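Local structure of EF0056 (Enterococcus faecalis, 6ORI) at residues D33-P38 with H213-T218; A40-V45 with L191-D196; S162-Y167 with T187-T192; D374-S379 with Y393-Y398. The protein is the N-terminal part of an enterococcal surface protein, of unknown function, built of immunoglobulin-like beta domains and probably linked to biofilm formation. One frame throughout, in Å; residues are numbered along the deposited sequence.

Interaction 1: residues D33-P38 with H213-T218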
loop_
_atom_site.group_PDB
_atom_site.type_symbol
_atom_site.label_atom_id
_atom_site.label_comp_id
_atom_site.label_asym_id
_atom_site.label_seq_id
_atom_site.Cartn_x
_atom_site.Cartn_y
_atom_site.Cartn_z
ATOM N N ASP A 33 -6.567 -8.149 4.635
ATOM C CA ASP A 33 -6.412 -6.798 4.105
ATOM C C ASP A 33 -6.687 -5.756 5.164
ATOM O O ASP A 33 -7.553 -5.921 6.021
ATOM C CB ASP A 33 -7.355 -6.589 2.922
ATOM C CG ASP A 33 -6.860 -5.559 1.921
ATOM O OD1 ASP A 33 -5.722 -5.035 2.026
ATOM O OD2 ASP A 33 -7.604 -5.332 0.932
ATOM N N LEU A 34 -5.897 -4.689 5.087
ATOM C CA LEU A 34 -6.099 -3.496 5.899
ATOM C C LEU A 34 -5.508 -2.349 5.114
ATOM O O LEU A 34 -4.338 -2.386 4.737
ATOM C CB LEU A 34 -5.408 -3.669 7.248
ATOM C CG LEU A 34 -5.586 -2.549 8.261
ATOM C CD1 LEU A 34 -7.043 -2.387 8.652
ATOM C CD2 LEU A 34 -4.717 -2.819 9.483
ATOM N N GLN A 35 -6.323 -1.347 4.795
ATOM C CA GLN A 35 -5.882 -0.223 3.984
ATOM C C GLN A 35 -6.392 1.085 4.546
ATOM O O GLN A 35 -7.489 1.144 5.100
ATOM C CB GLN A 35 -6.408 -0.341 2.563
ATOM C CG GLN A 35 -6.036 -1.594 1.829
ATOM C CD GLN A 35 -4.595 -1.648 1.447
ATOM O OE1 GLN A 35 -3.919 -0.629 1.312
ATOM N NE2 GLN A 35 -4.102 -2.844 1.286
ATOM N N PHE A 36 -5.579 2.131 4.381
ATOM C CA PHE A 36 -5.912 3.512 4.721
ATOM C C PHE A 36 -5.969 4.297 3.435
ATOM O O PHE A 36 -4.989 4.350 2.694
ATOM C CB PHE A 36 -4.837 4.079 5.650
ATOM C CG PHE A 36 -5.015 5.521 6.034
ATOM C CD1 PHE A 36 -5.972 5.915 6.962
ATOM C CD2 PHE A 36 -4.206 6.480 5.484
ATOM C CE1 PHE A 36 -6.101 7.246 7.310
ATOM C CE2 PHE A 36 -4.347 7.807 5.852
ATOM C CZ PHE A 36 -5.288 8.172 6.749
ATOM N N ASN A 37 -7.130 4.891 3.159
ATOM C CA ASN A 37 -7.350 5.558 1.881
ATOM C C ASN A 37 -7.785 7.011 2.100
ATOM O O ASN A 37 -8.973 7.306 2.185
ATOM C CB ASN A 37 -8.397 4.832 1.047
ATOM C CG ASN A 37 -8.583 5.482 -0.318
ATOM O OD1 ASN A 37 -7.712 6.200 -0.790
ATOM N ND2 ASN A 37 -9.726 5.256 -0.920
ATOM N N PRO A 38 -6.806 7.918 2.174
ATOM C CA PRO A 38 -7.092 9.347 2.346
ATOM C C PRO A 38 -7.322 10.049 1.016
ATOM O O PRO A 38 -6.733 9.655 -0.021
ATOM C CB PRO A 38 -5.794 9.868 2.986
ATOM C CG PRO A 38 -4.722 9.033 2.351
ATOM C CD PRO A 38 -5.352 7.657 2.135
ATOM N N HIS A 213 -9.745 -0.464 -4.154
ATOM C CA HIS A 213 -8.523 0.245 -3.837
ATOM C C HIS A 213 -7.318 -0.486 -4.410
ATOM O O HIS A 213 -7.324 -1.701 -4.568
ATOM C CB HIS A 213 -8.399 0.348 -2.308
ATOM C CG HIS A 213 -7.309 1.247 -1.819
ATOM N ND1 HIS A 213 -7.337 2.617 -1.969
ATOM C CD2 HIS A 213 -6.166 0.967 -1.157
ATOM C CE1 HIS A 213 -6.254 3.137 -1.418
ATOM N NE2 HIS A 213 -5.537 2.160 -0.906
ATOM N N GLY A 214 -6.288 0.284 -4.737
ATOM C CA GLY A 214 -4.997 -0.225 -5.121
ATOM C C GLY A 214 -3.937 0.452 -4.274
ATOM O O GLY A 214 -4.048 1.632 -3.936
ATOM N N SER A 215 -2.906 -0.303 -3.936
ATOM C CA SER A 215 -1.806 0.211 -3.160
ATOM C C SER A 215 -0.522 -0.402 -3.661
ATOM O O SER A 215 -0.523 -1.457 -4.281
ATOM C CB SER A 215 -2.005 -0.077 -1.671
ATOM O OG SER A 215 -2.215 -1.459 -1.441
ATOM N N VAL A 216 0.579 0.289 -3.410
ATOM C CA VAL A 216 1.909 -0.240 -3.675
ATOM C C VAL A 216 2.775 -0.095 -2.428
ATOM O O VAL A 216 3.021 1.030 -1.979
ATOM C CB VAL A 216 2.549 0.484 -4.865
ATOM C CG1 VAL A 216 3.999 0.073 -5.026
ATOM C CG2 VAL A 216 1.802 0.166 -6.140
ATOM N N ASN A 217 3.211 -1.231 -1.886
ATOM C CA ASN A 217 4.163 -1.295 -0.767
ATOM C C ASN A 217 5.513 -1.610 -1.382
ATOM O O ASN A 217 5.591 -2.276 -2.425
ATOM C CB ASN A 217 3.798 -2.424 0.209
ATOM C CG ASN A 217 3.599 -1.967 1.689
ATOM O OD1 ASN A 217 3.047 -0.918 1.989
ATOM N ND2 ASN A 217 4.061 -2.799 2.610
ATOM N N THR A 218 6.571 -1.109 -0.780
ATOM C CA THR A 218 7.920 -1.310 -1.267
ATOM C C THR A 218 8.773 -1.852 -0.141
ATOM O O THR A 218 8.499 -1.623 1.044
ATOM C CB THR A 218 8.553 -0.007 -1.772
ATOM O OG1 THR A 218 8.836 0.842 -0.657
ATOM C CG2 THR A 218 7.655 0.723 -2.767
HETATM O O HOH W 1 -3.569 3.521 0.545
#
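Strand 33-38 passes over strand 213-218 at about 100° between their directions, with 8.8 Å between the axes of the two segments, and Gln35 faces Ser215 while Asn37 faces His213. At that separation the backbones cannot pair directly, and side chains fill the gap. The imidazole of His213 sits between the two amides. Gln35 OE1 lies at the ring edge, 3.7 Å from His213 CD2, whereas Asn37 slides past the other end of the ring in the opposite direction, its OD1 3.4 Å from His213 CE1. The chi1 of His213 (-170°) sets CG anti to the backbone N, and the ring beyond it meets strand 33-38. These are strands of two different sheets, 31-38 pairing with 50-59 and 211-221 with 239-248, crossing almost at right angles at the junction between them. A water in the plane of the imidazole bridges the two, 2.8 Å from His213 NE2 and donating to Phe36 O at 2.7 Å. Gln35 NE2 bonds to the syn lone pair of Asp33 OD1 at 2.8 Å, which fixes the turn of the amide. Ser215 OG may give Gln35 OE1 a weak 3.3 Å hydrogen bond, and Ser186 OG also approaches OE1 weakly. Asn37 ND2 is held by Tyr56 OH.

Interaction 2: residues A40-V45 with L191-D196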
loop_
_atom_site.group_PDB
_atom_site.type_symbol
_atom_site.label_atom_id
_atom_site.label_comp_id
_atom_site.label_asym_id
_atom_site.label_seq_id
_atom_site.Cartn_x
_atom_site.Cartn_y
_atom_site.Cartn_z
ATOM N N ALA A 40 -6.740 13.095 -1.618
ATOM C CA ALA A 40 -5.586 13.931 -1.944
ATOM C C ALA A 40 -5.651 15.305 -1.277
ATOM O O ALA A 40 -6.745 15.866 -1.122
ATOM C CB ALA A 40 -5.496 14.099 -3.445
ATOM N N ILE A 41 -4.492 15.814 -0.866
ATOM C CA ILE A 41 -4.384 17.125 -0.211
ATOM C C ILE A 41 -4.131 18.147 -1.306
ATOM O O ILE A 41 -2.997 18.581 -1.530
ATOM C CB ILE A 41 -3.274 17.170 0.865
ATOM C CG1 ILE A 41 -3.373 15.960 1.807
ATOM C CG2 ILE A 41 -3.391 18.446 1.667
ATOM C CD1 ILE A 41 -2.214 15.858 2.841
ATOM N N THR A 42 -5.203 18.495 -1.991
ATOM C CA THR A 42 -5.139 19.346 -3.161
ATOM C C THR A 42 -6.271 20.350 -3.142
ATOM O O THR A 42 -7.312 20.150 -2.498
ATOM C CB THR A 42 -5.264 18.498 -4.447
ATOM O OG1 THR A 42 -6.482 17.746 -4.398
ATOM C CG2 THR A 42 -4.092 17.538 -4.583
ATOM N N GLY A 43 -6.053 21.441 -3.863
ATOM C CA GLY A 43 -7.078 22.435 -4.076
ATOM C C GLY A 43 -7.588 23.026 -2.784
ATOM O O GLY A 43 -6.820 23.481 -1.945
ATOM N N ASP A 44 -8.900 23.004 -2.655
ATOM C CA ASP A 44 -9.567 23.666 -1.558
ATOM C C ASP A 44 -9.291 22.991 -0.215
ATOM O O ASP A 44 -9.519 23.593 0.804
ATOM C CB ASP A 44 -11.065 23.720 -1.807
ATOM C CG ASP A 44 -11.437 24.591 -3.000
ATOM O OD1 ASP A 44 -10.576 25.367 -3.482
ATOM O OD2 ASP A 44 -12.611 24.500 -3.429
ATOM N N VAL A 45 -8.799 21.754 -0.222
ATOM C CA VAL A 45 -8.457 21.073 1.024
ATOM C C VAL A 45 -7.416 21.874 1.789
ATOM O O VAL A 45 -7.421 21.913 3.015
ATOM C CB VAL A 45 -7.937 19.629 0.765
ATOM C CG1 VAL A 45 -7.401 18.981 2.029
ATOM C CG2 VAL A 45 -9.045 18.768 0.185
ATOM N N LEU A 191 -1.080 12.216 -1.230
ATOM C CA LEU A 191 -0.956 12.913 -2.510
ATOM C C LEU A 191 -1.226 14.385 -2.353
ATOM O O LEU A 191 -2.041 14.811 -1.528
ATOM C CB LEU A 191 -1.934 12.349 -3.536
ATOM C CG LEU A 191 -1.811 10.866 -3.829
ATOM C CD1 LEU A 191 -2.806 10.504 -4.916
ATOM C CD2 LEU A 191 -0.411 10.506 -4.250
ATOM N N THR A 192 -0.539 15.173 -3.160
ATOM C CA THR A 192 -0.676 16.611 -3.131
ATOM C C THR A 192 -0.703 17.084 -4.575
ATOM O O THR A 192 -0.742 16.270 -5.490
ATOM C CB THR A 192 0.491 17.246 -2.398
ATOM O OG1 THR A 192 1.706 16.966 -3.100
ATOM C CG2 THR A 192 0.599 16.710 -0.980
ATOM N N ASP A 193 -0.686 18.398 -4.782
ATOM C CA ASP A 193 -0.851 18.952 -6.121
ATOM C C ASP A 193 0.387 18.775 -6.993
ATOM O O ASP A 193 0.361 19.092 -8.182
ATOM C CB ASP A 193 -1.229 20.437 -6.042
ATOM C CG ASP A 193 -2.731 20.656 -5.957
ATOM O OD1 ASP A 193 -3.470 20.060 -6.775
ATOM O OD2 ASP A 193 -3.174 21.423 -5.071
ATOM N N GLN A 194 1.467 18.269 -6.406
ATOM C CA GLN A 194 2.671 17.973 -7.169
ATOM C C GLN A 194 2.564 16.604 -7.829
ATOM O O GLN A 194 3.442 16.204 -8.596
ATOM C CB GLN A 194 3.924 18.029 -6.287
ATOM C CG GLN A 194 4.102 16.846 -5.344
ATOM C CD GLN A 194 5.349 16.972 -4.485
ATOM O OE1 GLN A 194 6.378 17.478 -4.936
ATOM N NE2 GLN A 194 5.260 16.517 -3.238
ATOM N N ASP A 195 1.486 15.888 -7.519
ATOM C CA ASP A 195 1.271 14.554 -8.070
ATOM C C ASP A 195 0.293 14.630 -9.215
ATOM O O ASP A 195 -0.872 14.980 -9.034
ATOM C CB ASP A 195 0.787 13.620 -6.976
ATOM C CG ASP A 195 1.782 13.526 -5.856
ATOM O OD1 ASP A 195 2.958 13.249 -6.164
ATOM O OD2 ASP A 195 1.424 13.789 -4.689
ATOM N N ASP A 196 0.792 14.310 -10.401
ATOM C CA ASP A 196 0.039 14.509 -11.633
ATOM C C ASP A 196 -0.065 13.245 -12.483
ATOM O O ASP A 196 -0.850 13.205 -13.428
ATOM C CB ASP A 196 0.681 15.632 -12.455
ATOM C CG ASP A 196 2.147 15.378 -12.748
ATOM O OD1 ASP A 196 2.838 14.783 -11.894
ATOM O OD2 ASP A 196 2.610 15.778 -13.837
HETATM O O HOH W 2 -1.043 20.241 -2.296
#
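Ile41 N donates to Leu191 O at 2.7 Å, the short bond that pins the loop after strand 31-38 to the loop after strand 184-189. Ile41 is the centre of an inverse gamma turn, and a type I beta turn runs from Thr192 to Asp195, so this is a junction of two turns in the connections between strands of the fold. The close part lies around that first bond. The donor is tilted 28° from the plane of the Leu191 carbonyl, Ile41 CB rests against the same oxygen, and Ala40 CB meets Leu191 CB at 4.0 Å. Ile41 O in turn receives the CA-H of Thr192. Ile41, the buried residue of the contact, also packs on Phe152 and Phe190. Toward Gly43 and Asp193 the contact becomes more exposed, and water takes part. One water donates to Ile41 O and accepts from Asp193 N, spanning a separation too wide for a direct bond. The Asp193 carboxylate reaches across Thr42 obliquely, with OD1 3.3 Å from Thr42 CB. Within the beta turn, Thr192 N donates to the anti lone pair of Asp195 OD2. At the solvent end, Gly43 N donates to Asp193 OD2 at 3.1 Å, meeting it on the syn side, 18° out of the carboxylate plane.

Interaction 3: residues S162-Y167 with T187-T192. With CA (calcium ion), chain B.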
loop_
_atom_site.group_PDB
_atom_site.type_symbol
_atom_site.label_atom_id
_atom_site.label_comp_id
_atom_site.label_asym_id
_atom_site.label_seq_id
_atom_site.Cartn_x
_atom_site.Cartn_y
_atom_site.Cartn_z
ATOM N N SER A 162 11.017 16.813 -1.110
ATOM C CA SER A 162 12.097 15.855 -0.916
ATOM C C SER A 162 11.736 14.668 -0.005
ATOM O O SER A 162 12.321 13.614 -0.123
ATOM C CB SER A 162 13.343 16.559 -0.393
ATOM O OG SER A 162 13.140 17.093 0.900
ATOM N N ASP A 163 10.842 14.877 0.964
ATOM C CA ASP A 163 10.350 13.802 1.838
ATOM C C ASP A 163 8.819 13.780 1.723
ATOM O O ASP A 163 8.122 14.706 2.174
ATOM C CB ASP A 163 10.709 14.049 3.312
ATOM C CG ASP A 163 12.130 13.653 3.683
ATOM O OD1 ASP A 163 12.821 12.978 2.913
ATOM O OD2 ASP A 163 12.542 13.988 4.820
ATOM N N ARG A 164 8.267 12.735 1.133
ATOM C CA ARG A 164 6.816 12.624 1.043
ATOM C C ARG A 164 6.206 12.398 2.433
ATOM O O ARG A 164 6.856 11.864 3.317
ATOM C CB ARG A 164 6.421 11.488 0.099
ATOM C CG ARG A 164 7.005 11.600 -1.318
ATOM C CD ARG A 164 6.673 12.927 -1.966
ATOM N NE ARG A 164 5.251 13.260 -1.929
ATOM C CZ ARG A 164 4.438 13.361 -2.986
ATOM N NH1 ARG A 164 3.155 13.688 -2.789
ATOM N NH2 ARG A 164 4.886 13.131 -4.226
ATOM N N LEU A 165 4.958 12.812 2.589
ATOM C CA LEU A 165 4.226 12.683 3.852
ATOM C C LEU A 165 3.674 11.286 3.974
ATOM O O LEU A 165 2.742 10.908 3.273
ATOM C CB LEU A 165 3.078 13.680 3.936
ATOM C CG LEU A 165 3.470 15.162 3.939
ATOM C CD1 LEU A 165 2.225 16.013 3.648
ATOM C CD2 LEU A 165 4.129 15.574 5.243
ATOM N N MET A 166 4.256 10.518 4.871
ATOM C CA MET A 166 3.910 9.127 4.987
ATOM C C MET A 166 2.747 8.822 5.901
ATOM O O MET A 166 2.365 9.620 6.777
ATOM C CB MET A 166 5.132 8.342 5.436
ATOM C CG MET A 166 5.545 8.553 6.877
ATOM S SD MET A 166 4.651 7.590 8.130
ATOM C CE MET A 166 5.309 5.977 7.801
ATOM N N TYR A 167 2.183 7.640 5.687
ATOM C CA TYR A 167 1.302 7.005 6.658
ATOM C C TYR A 167 1.609 5.514 6.666
ATOM O O TYR A 167 2.107 4.974 5.678
ATOM C CB TYR A 167 -0.165 7.247 6.340
ATOM C CG TYR A 167 -0.628 6.809 4.977
ATOM C CD1 TYR A 167 -0.896 5.479 4.691
ATOM C CD2 TYR A 167 -0.844 7.746 3.983
ATOM C CE1 TYR A 167 -1.334 5.108 3.411
ATOM C CE2 TYR A 167 -1.295 7.393 2.734
ATOM C CZ TYR A 167 -1.546 6.086 2.461
ATOM O OH TYR A 167 -1.996 5.774 1.194
ATOM N N THR A 187 2.093 0.882 3.965
ATOM C CA THR A 187 2.786 2.163 4.111
ATOM C C THR A 187 2.702 2.915 2.794
ATOM O O THR A 187 3.155 2.378 1.759
ATOM C CB THR A 187 4.258 1.963 4.491
ATOM O OG1 THR A 187 4.350 1.308 5.760
ATOM C CG2 THR A 187 5.011 3.303 4.564
ATOM N N GLY A 188 2.140 4.129 2.831
ATOM C CA GLY A 188 1.937 4.939 1.640
ATOM C C GLY A 188 2.224 6.397 1.925
ATOM O O GLY A 188 2.817 6.702 2.947
ATOM N N TYR A 189 1.847 7.263 0.996
ATOM C CA TYR A 189 2.049 8.688 1.156
ATOM C C TYR A 189 0.859 9.489 0.720
ATOM O O TYR A 189 0.091 9.066 -0.133
ATOM C CB TYR A 189 3.338 9.185 0.476
ATOM C CG TYR A 189 3.317 9.120 -1.038
ATOM C CD1 TYR A 189 3.602 7.937 -1.715
ATOM C CD2 TYR A 189 2.999 10.230 -1.792
ATOM C CE1 TYR A 189 3.572 7.884 -3.098
ATOM C CE2 TYR A 189 2.968 10.188 -3.170
ATOM C CZ TYR A 189 3.258 9.016 -3.811
ATOM O OH TYR A 189 3.214 8.986 -5.196
ATOM N N PHE A 190 0.654 10.635 1.355
ATOM C CA PHE A 190 -0.411 11.536 0.969
ATOM C C PHE A 190 -0.107 12.231 -0.339
ATOM O O PHE A 190 0.971 12.772 -0.525
ATOM C CB PHE A 190 -0.635 12.592 2.073
ATOM C CG PHE A 190 -1.193 12.043 3.370
ATOM C CD1 PHE A 190 -2.549 11.917 3.558
ATOM C CD2 PHE A 190 -0.338 11.698 4.413
ATOM C CE1 PHE A 190 -3.042 11.424 4.761
ATOM C CE2 PHE A 190 -0.843 11.224 5.617
ATOM C CZ PHE A 190 -2.198 11.107 5.780
ATOM N N LEU A 191 -1.080 12.216 -1.230
ATOM C CA LEU A 191 -0.956 12.913 -2.510
ATOM C C LEU A 191 -1.226 14.385 -2.353
ATOM O O LEU A 191 -2.041 14.811 -1.528
ATOM C CB LEU A 191 -1.934 12.349 -3.536
ATOM C CG LEU A 191 -1.811 10.866 -3.829
ATOM C CD1 LEU A 191 -2.806 10.504 -4.916
ATOM C CD2 LEU A 191 -0.411 10.506 -4.250
ATOM N N THR A 192 -0.539 15.173 -3.160
ATOM C CA THR A 192 -0.676 16.611 -3.131
ATOM C C THR A 192 -0.703 17.084 -4.575
ATOM O O THR A 192 -0.742 16.270 -5.490
ATOM C CB THR A 192 0.491 17.246 -2.398
ATOM O OG1 THR A 192 1.706 16.966 -3.100
ATOM C CG2 THR A 192 0.599 16.710 -0.980
HETATM CA CA CA B . 13.912 12.291 1.017
HETATM O O HOH W 3 3.343 13.640 0.276
HETATM O O HOH W 4 -2.481 7.966 -0.658
#
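Phe190 O receives two donors from the side of Arg164: a water at 2.6 Å, which also accepts from Arg164 NE and Leu165 N, and a weak, bent bond from Arg164 NH1. The Arg164 chain is bent at chi2 and chi3; Tyr189 CE2 lies over one face of the guanidinium, 3.4 Å above its plane, with ring and guanidinium planes 62° apart. Asp195, in a salt bridge with NH1, is the stronger partner of this charge, while Tyr189 OH bonds to Thr395. Farther along, Gly188 CA lies over the face of the Tyr167 ring, 4.0 Å from its centroid, in a CH-pi contact. The edge of Tyr167 meets the face of Phe190 in a T-shaped pair, planes at 75°, with Tyr167 CD2 offset toward the rim of the Phe190 ring. A second water joins Tyr167 OH to Tyr189 O. The backbones pair antiparallel, Tyr167 and Gly188 as the hydrogen-bonded pair and Met166 with Tyr189 as the non-hydrogen-bonded one. Just upstream, Ser162 O binds calcium at 2.4 Å, and Asp163 OD1 does so in the conformer given; the arrangement is that of an antiparallel sheet whose strand 166-173 is entered from a helix-end calcium site.

Interaction 4: residues D374-S379 with Y393-Y398. With CA (calcium ion), chain B.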
loop_
_atom_site.group_PDB
_atom_site.type_symbol
_atom_site.label_atom_id
_atom_site.label_comp_id
_atom_site.label_asym_id
_atom_site.label_seq_id
_atom_site.Cartn_x
_atom_site.Cartn_y
_atom_site.Cartn_z
ATOM N N ASP A 374 12.512 11.318 -2.365
ATOM C CA ASP A 374 12.201 9.904 -2.143
ATOM C C ASP A 374 11.877 9.269 -3.478
ATOM O O ASP A 374 11.431 9.941 -4.403
ATOM C CB ASP A 374 11.011 9.735 -1.198
ATOM C CG ASP A 374 11.281 10.296 0.178
ATOM O OD1 ASP A 374 12.472 10.533 0.535
ATOM O OD2 ASP A 374 10.286 10.517 0.910
ATOM N N PHE A 375 12.099 7.963 -3.596
ATOM C CA PHE A 375 11.800 7.284 -4.859
ATOM C C PHE A 375 10.325 6.940 -4.938
ATOM O O PHE A 375 9.747 6.465 -3.965
ATOM C CB PHE A 375 12.592 5.996 -4.979
ATOM C CG PHE A 375 14.069 6.181 -5.023
ATOM C CD1 PHE A 375 14.679 6.924 -6.020
ATOM C CD2 PHE A 375 14.859 5.580 -4.062
ATOM C CE1 PHE A 375 16.055 7.057 -6.054
ATOM C CE2 PHE A 375 16.236 5.719 -4.088
ATOM C CZ PHE A 375 16.832 6.463 -5.084
ATOM N N ILE A 376 9.734 7.165 -6.103
ATOM C CA ILE A 376 8.302 6.929 -6.325
ATOM C C ILE A 376 8.098 5.767 -7.291
ATOM O O ILE A 376 8.795 5.656 -8.289
ATOM C CB ILE A 376 7.625 8.188 -6.902
ATOM C CG1 ILE A 376 7.795 9.372 -5.935
ATOM C CG2 ILE A 376 6.152 7.937 -7.168
ATOM C CD1 ILE A 376 7.217 9.171 -4.552
ATOM N N PHE A 377 7.122 4.922 -6.976
ATOM C CA PHE A 377 6.748 3.764 -7.777
ATOM C C PHE A 377 5.237 3.718 -7.969
ATOM O O PHE A 377 4.480 3.995 -7.053
ATOM C CB PHE A 377 7.203 2.473 -7.103
ATOM C CG PHE A 377 8.659 2.461 -6.757
ATOM C CD1 PHE A 377 9.099 2.960 -5.558
ATOM C CD2 PHE A 377 9.594 1.990 -7.651
ATOM C CE1 PHE A 377 10.422 2.958 -5.253
ATOM C CE2 PHE A 377 10.925 1.999 -7.332
ATOM C CZ PHE A 377 11.339 2.481 -6.135
ATOM N N ASP A 378 4.782 3.303 -9.141
ATOM C CA ASP A 378 3.343 3.212 -9.406
ATOM C C ASP A 378 3.032 1.862 -10.024
ATOM O O ASP A 378 3.889 1.254 -10.664
ATOM C CB ASP A 378 2.912 4.311 -10.373
ATOM C CG ASP A 378 3.434 5.679 -9.978
ATOM O OD1 ASP A 378 2.748 6.367 -9.205
ATOM O OD2 ASP A 378 4.549 6.055 -10.403
ATOM N N SER A 379 1.799 1.412 -9.862
ATOM C CA SER A 379 1.343 0.186 -10.500
ATOM C C SER A 379 -0.150 0.285 -10.727
ATOM O O SER A 379 -0.864 0.900 -9.936
ATOM C CB SER A 379 1.659 -1.030 -9.651
ATOM O OG SER A 379 3.040 -1.121 -9.398
ATOM N N TYR A 393 -5.141 1.647 -9.413
ATOM C CA TYR A 393 -3.895 2.395 -9.381
ATOM C C TYR A 393 -3.406 2.536 -7.945
ATOM O O TYR A 393 -4.163 2.968 -7.052
ATOM C CB TYR A 393 -4.055 3.780 -10.033
ATOM C CG TYR A 393 -2.860 4.677 -9.887
ATOM C CD1 TYR A 393 -1.852 4.682 -10.835
ATOM C CD2 TYR A 393 -2.734 5.505 -8.775
ATOM C CE1 TYR A 393 -0.738 5.544 -10.687
ATOM C CE2 TYR A 393 -1.652 6.339 -8.624
ATOM C CZ TYR A 393 -0.661 6.339 -9.567
ATOM O OH TYR A 393 0.426 7.189 -9.384
ATOM N N GLY A 394 -2.151 2.190 -7.722
ATOM C CA GLY A 394 -1.502 2.447 -6.459
ATOM C C GLY A 394 -0.187 3.158 -6.692
ATOM O O GLY A 394 0.457 3.005 -7.736
ATOM N N THR A 395 0.213 3.944 -5.711
ATOM C CA THR A 395 1.518 4.575 -5.750
ATOM C C THR A 395 2.160 4.426 -4.405
ATOM O O THR A 395 1.483 4.445 -3.376
ATOM C CB THR A 395 1.448 6.052 -6.179
ATOM O OG1 THR A 395 2.764 6.597 -6.276
ATOM C CG2 THR A 395 0.631 6.890 -5.202
ATOM N N GLY A 396 3.470 4.252 -4.412
ATOM C CA GLY A 396 4.198 4.034 -3.186
ATOM C C GLY A 396 5.544 4.699 -3.293
ATOM O O GLY A 396 5.897 5.250 -4.319
ATOM N N TYR A 397 6.274 4.670 -2.189
ATOM C CA TYR A 397 7.536 5.369 -2.134
ATOM C C TYR A 397 8.571 4.511 -1.420
ATOM O O TYR A 397 8.249 3.555 -0.692
ATOM C CB TYR A 397 7.383 6.751 -1.467
ATOM C CG TYR A 397 7.352 6.721 0.029
ATOM C CD1 TYR A 397 6.237 6.242 0.725
ATOM C CD2 TYR A 397 8.449 7.131 0.750
ATOM C CE1 TYR A 397 6.223 6.200 2.093
ATOM C CE2 TYR A 397 8.440 7.083 2.130
ATOM C CZ TYR A 397 7.324 6.604 2.783
ATOM O OH TYR A 397 7.330 6.546 4.156
ATOM N N TYR A 398 9.831 4.870 -1.652
ATOM C CA TYR A 398 10.939 4.343 -0.867
ATOM C C TYR A 398 11.735 5.542 -0.365
ATOM O O TYR A 398 12.165 6.387 -1.150
ATOM C CB TYR A 398 11.827 3.391 -1.674
ATOM C CG TYR A 398 12.724 2.602 -0.776
ATOM C CD1 TYR A 398 13.971 3.081 -0.401
ATOM C CD2 TYR A 398 12.301 1.412 -0.257
ATOM C CE1 TYR A 398 14.769 2.359 0.466
ATOM C CE2 TYR A 398 13.090 0.685 0.581
ATOM C CZ TYR A 398 14.306 1.165 0.948
ATOM O OH TYR A 398 15.076 0.420 1.815
HETATM CA CA CA B . 13.912 12.291 1.017
#
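Phe377 and Gly396 lie opposite each other as a hydrogen-bonded antiparallel pair; Gly396 offers only backbone, and the edge of the Phe377 ring lies near Gly396 O. The same ring turns its edge to Tyr398, CE1 reaching Tyr398 CB at 3.9 Å. Those two side chains lie side by side and point the same way, while Phe375 comes close to Tyr398 at the base, CB to CB. Gly394 and Ser379 form another hydrogen-bonded pair. On the other face, which carries Ile376, Asp378, Thr395 and Tyr397, Ile376 bends at chi2 (-59°) and places CD1 3.9 Å from Tyr397 CB, while its CG2 branch rests by Thr395 OG1. The two strands, 375-382 and 394-398, form a beta hairpin at the edge of a four-stranded antiparallel sheet, their segments inclined at 156°. The Ile376 and Tyr397 face packs onto Tyr189 of strand 184-189, and Phe377 on the reverse meets Leu242 and Thr218. Toward the turn, Thr395 OG1 lies 2.9 Å from Asp378 OD1, with Tyr189 OH as its outside partner. Tyr393 OH also approaches Asp378 OD1, but the modelled 2.5 Å is suspiciously short and its exact length doubtful. The Tyr393 side chain crosses the aspartate obliquely, with ring and carboxylate planes 25° apart. At the opposite end Asp374 lies alongside Tyr397, OD2 3.9 Å from Tyr397 CD2. That oxygen accepts from Arg164 N, and Asp374 OD1 binds the calcium ion at 2.3 Å.

Interaction 1 bridges two sheets, while interactions 2, 3 and 4 are local contacts tied together by shared side chains and the calcium. Interactions 3 and 4 share that ion: Ser162 and Asp374 bind it, as does Asp163 in the conformer given, with Gly372, Leu400 and Asp402 completing the site. Their centres are about 10 Å apart, and Tyr189 OH meets Thr395 OG1 at 2.7 Å. Interaction 2 overlaps interaction 3 at Leu191 and Thr192, with 2.6 Å between Asp195 OD2 and Arg164 NH1. Interaction 1 lies nearest the centre of the chain, about 3 Å from it, and touches interaction 3 through Asn217 OD1 and Thr187 N, and interaction 4 through Thr218 OG1 and Tyr397 O.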